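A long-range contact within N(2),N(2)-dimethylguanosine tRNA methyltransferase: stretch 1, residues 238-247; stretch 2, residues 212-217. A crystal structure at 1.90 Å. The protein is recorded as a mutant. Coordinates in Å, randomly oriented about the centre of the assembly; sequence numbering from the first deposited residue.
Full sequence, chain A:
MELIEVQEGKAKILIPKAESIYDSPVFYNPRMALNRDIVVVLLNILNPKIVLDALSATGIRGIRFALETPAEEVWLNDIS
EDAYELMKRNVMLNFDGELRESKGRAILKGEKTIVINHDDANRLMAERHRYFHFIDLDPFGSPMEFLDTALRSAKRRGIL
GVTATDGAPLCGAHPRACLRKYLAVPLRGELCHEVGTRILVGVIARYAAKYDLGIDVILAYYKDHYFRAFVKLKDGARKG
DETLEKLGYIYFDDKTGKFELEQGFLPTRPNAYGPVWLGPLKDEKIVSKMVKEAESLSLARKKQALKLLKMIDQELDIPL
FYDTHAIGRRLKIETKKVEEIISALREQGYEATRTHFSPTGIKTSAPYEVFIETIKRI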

# COMPACT_ATOMS: atom_id res chain seq x y z
N ARG A 238 -5.31 5.33 -23.78
CA ARG A 238 -6.70 5.55 -23.38
C ARG A 238 -6.87 5.15 -21.92
O ARG A 238 -7.61 5.78 -21.17
CB ARG A 238 -7.65 4.71 -24.24
CG ARG A 238 -7.38 4.72 -25.75
CD ARG A 238 -6.01 4.13 -26.14
NE ARG A 238 -5.59 3.02 -25.28
CZ ARG A 238 -6.28 1.90 -25.10
NH1 ARG A 238 -5.82 0.95 -24.30
NH2 ARG A 238 -7.44 1.71 -25.73
N LYS A 239 -6.21 4.06 -21.53
CA LYS A 239 -6.29 3.58 -20.15
C LYS A 239 -5.62 4.60 -19.23
O LYS A 239 -6.04 4.80 -18.09
CB LYS A 239 -5.63 2.20 -20.05
CG LYS A 239 -6.37 1.16 -20.87
CD LYS A 239 -5.69 -0.20 -20.86
CE LYS A 239 -6.46 -1.19 -21.73
NZ LYS A 239 -5.73 -2.49 -21.89
N GLY A 240 -4.58 5.25 -19.74
CA GLY A 240 -3.91 6.27 -18.97
C GLY A 240 -4.87 7.44 -18.82
O GLY A 240 -5.00 8.00 -17.73
N ASP A 241 -5.56 7.80 -19.90
CA ASP A 241 -6.52 8.90 -19.85
C ASP A 241 -7.63 8.65 -18.83
O ASP A 241 -7.97 9.54 -18.05
CB ASP A 241 -7.16 9.14 -21.23
CG ASP A 241 -6.16 9.59 -22.28
OD1 ASP A 241 -5.15 10.22 -21.92
OD2 ASP A 241 -6.40 9.32 -23.48
N GLU A 242 -8.19 7.45 -18.85
CA GLU A 242 -9.27 7.10 -17.93
C GLU A 242 -8.79 7.10 -16.48
O GLU A 242 -9.56 7.40 -15.56
CB GLU A 242 -9.83 5.71 -18.28
CG GLU A 242 -10.38 5.63 -19.70
CD GLU A 242 -10.79 4.22 -20.09
OE1 GLU A 242 -9.95 3.30 -19.98
OE2 GLU A 242 -11.95 4.04 -20.51
N THR A 243 -7.52 6.77 -16.28
CA THR A 243 -6.95 6.75 -14.93
C THR A 243 -6.84 8.18 -14.42
O THR A 243 -7.24 8.48 -13.30
CB THR A 243 -5.56 6.08 -14.94
OG1 THR A 243 -5.71 4.71 -15.37
CG2 THR A 243 -4.94 6.09 -13.54
N LEU A 244 -6.31 9.09 -15.25
CA LEU A 244 -6.19 10.48 -14.83
C LEU A 244 -7.57 11.08 -14.55
O LEU A 244 -7.70 12.00 -13.75
CB LEU A 244 -5.45 11.31 -15.89
CG LEU A 244 -3.97 10.98 -16.13
CD1 LEU A 244 -3.39 11.94 -17.17
CD2 LEU A 244 -3.19 11.09 -14.82
N GLU A 245 -8.60 10.55 -15.20
CA GLU A 245 -9.96 11.04 -14.97
C GLU A 245 -10.50 10.64 -13.60
O GLU A 245 -11.54 11.13 -13.17
CB GLU A 245 -10.92 10.52 -16.05
CG GLU A 245 -10.84 11.29 -17.36
CD GLU A 245 -11.73 10.70 -18.44
OE1 GLU A 245 -11.81 11.30 -19.54
OE2 GLU A 245 -12.35 9.64 -18.20
N LYS A 246 -9.80 9.74 -12.91
CA LYS A 246 -10.24 9.31 -11.59
C LYS A 246 -9.59 10.13 -10.48
O LYS A 246 -9.85 9.91 -9.29
CB LYS A 246 -9.97 7.82 -11.39
CG LYS A 246 -10.77 6.95 -12.34
CD LYS A 246 -10.63 5.47 -12.01
CE LYS A 246 -11.44 4.61 -12.97
NZ LYS A 246 -11.36 3.16 -12.62
N LEU A 247 -8.74 11.07 -10.88
CA LEU A 247 -8.07 11.96 -9.93
C LEU A 247 -9.04 13.08 -9.57
O LEU A 247 -9.97 13.39 -10.33
CB LEU A 247 -6.80 12.57 -10.54
CG LEU A 247 -5.60 11.66 -10.80
CD1 LEU A 247 -4.52 12.45 -11.53
CD2 LEU A 247 -5.07 11.12 -9.48
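Stretch 2, residues 212-217: DLGIDV

Stretch 2 is an extended strand over residues 213-217, preceded by Asp212, whose phi/psi of 58/46 lies in the left-handed region. It packs against the helix that includes residues 238-244 of stretch 1. The N-to-C directions of helix and strand differ by 52°, and the signed crossing angle is also 52°. Their axes approach to 5.6 Å, with Gly240 and Gly214 facing each other where they meet.

Arg238 makes no contact with the strand. The carbonyl of Lys239 faces it: Lys239 O lies 3.6 Å from Gly214 CA in a CA-H...O contact. Gly240 and Gly214 are the closest pair by CA position, with Gly240 CA 3.9 Å from Gly214 CA. A second CA-H...O contact runs the other way, from Gly240 CA to Leu213 O at 3.5 Å. Gly214 has no room for a side chain, since a CB there would clash with Lys239 O and Thr243 OG1. The CB of Leu213 points away from the helix.

Asp241 and Glu242 do not touch the strand. Thr243, one turn after Lys239, points toward it. Its hydroxyl donates to Lys239 O, with OG1 to O 2.7 Å, and accepts from the strand backbone, with Ile215 N to Thr243 OG1 3.0 Å. The same OG1 is 3.0 Å from Gly214 CA. Thr243 CG2 rests 3.6 Å from Ile215 CG1, adding an apolar contact beside the polar one.

A type I turn spans Leu244 to Leu247. Within it, Lys246 points back toward the strand in an extended conformation. Lys246 NZ is 4.4 Å from Asp216 OD1, too far for a salt bridge. Water 1 links the two stretches here: it accepts from Lys246 NZ at 3.0 Å from its O and donates to Ile215 O at 2.8 Å. Val217 lies beyond the contact.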

# COMPACT_ATOMS: atom_id res chain seq x y z
N ASP A 212 2.01 5.85 -21.09
CA ASP A 212 0.75 5.40 -21.68
C ASP A 212 0.25 4.18 -20.90
O ASP A 212 -0.15 3.16 -21.48
CB ASP A 212 0.91 5.08 -23.17
CG ASP A 212 1.14 6.34 -24.01
OD1 ASP A 212 0.77 7.44 -23.55
OD2 ASP A 212 1.66 6.22 -25.14
N LEU A 213 0.30 4.30 -19.58
CA LEU A 213 -0.14 3.25 -18.68
C LEU A 213 -1.16 3.83 -17.72
O LEU A 213 -1.06 4.99 -17.32
CB LEU A 213 1.02 2.71 -17.84
CG LEU A 213 2.17 1.98 -18.54
CD1 LEU A 213 3.27 1.71 -17.52
CD2 LEU A 213 1.65 0.67 -19.17
N GLY A 214 -2.16 3.03 -17.37
CA GLY A 214 -3.16 3.46 -16.41
C GLY A 214 -3.00 2.52 -15.23
O GLY A 214 -2.09 1.69 -15.22
N ILE A 215 -3.85 2.65 -14.22
CA ILE A 215 -3.78 1.75 -13.08
C ILE A 215 -5.16 1.39 -12.55
O ILE A 215 -6.13 2.13 -12.73
CB ILE A 215 -2.98 2.34 -11.87
CG1 ILE A 215 -3.71 3.57 -11.32
CG2 ILE A 215 -1.55 2.67 -12.28
CD1 ILE A 215 -3.25 3.99 -9.92
N ASP A 216 -5.22 0.24 -11.90
CA ASP A 216 -6.41 -0.25 -11.23
C ASP A 216 -5.88 -0.54 -9.84
O ASP A 216 -4.83 -1.19 -9.70
CB ASP A 216 -6.94 -1.54 -11.84
CG ASP A 216 -7.91 -1.31 -12.98
OD1 ASP A 216 -8.50 -0.21 -13.05
OD2 ASP A 216 -8.09 -2.23 -13.80
N VAL A 217 -6.55 -0.06 -8.80
CA VAL A 217 -6.08 -0.33 -7.46
C VAL A 217 -6.52 -1.73 -7.04
O VAL A 217 -7.70 -2.07 -7.14
CB VAL A 217 -6.64 0.69 -6.45
CG1 VAL A 217 -6.16 0.35 -5.04
CG2 VAL A 217 -6.19 2.09 -6.83
O HOH W 1 -8.61 3.06 -13.70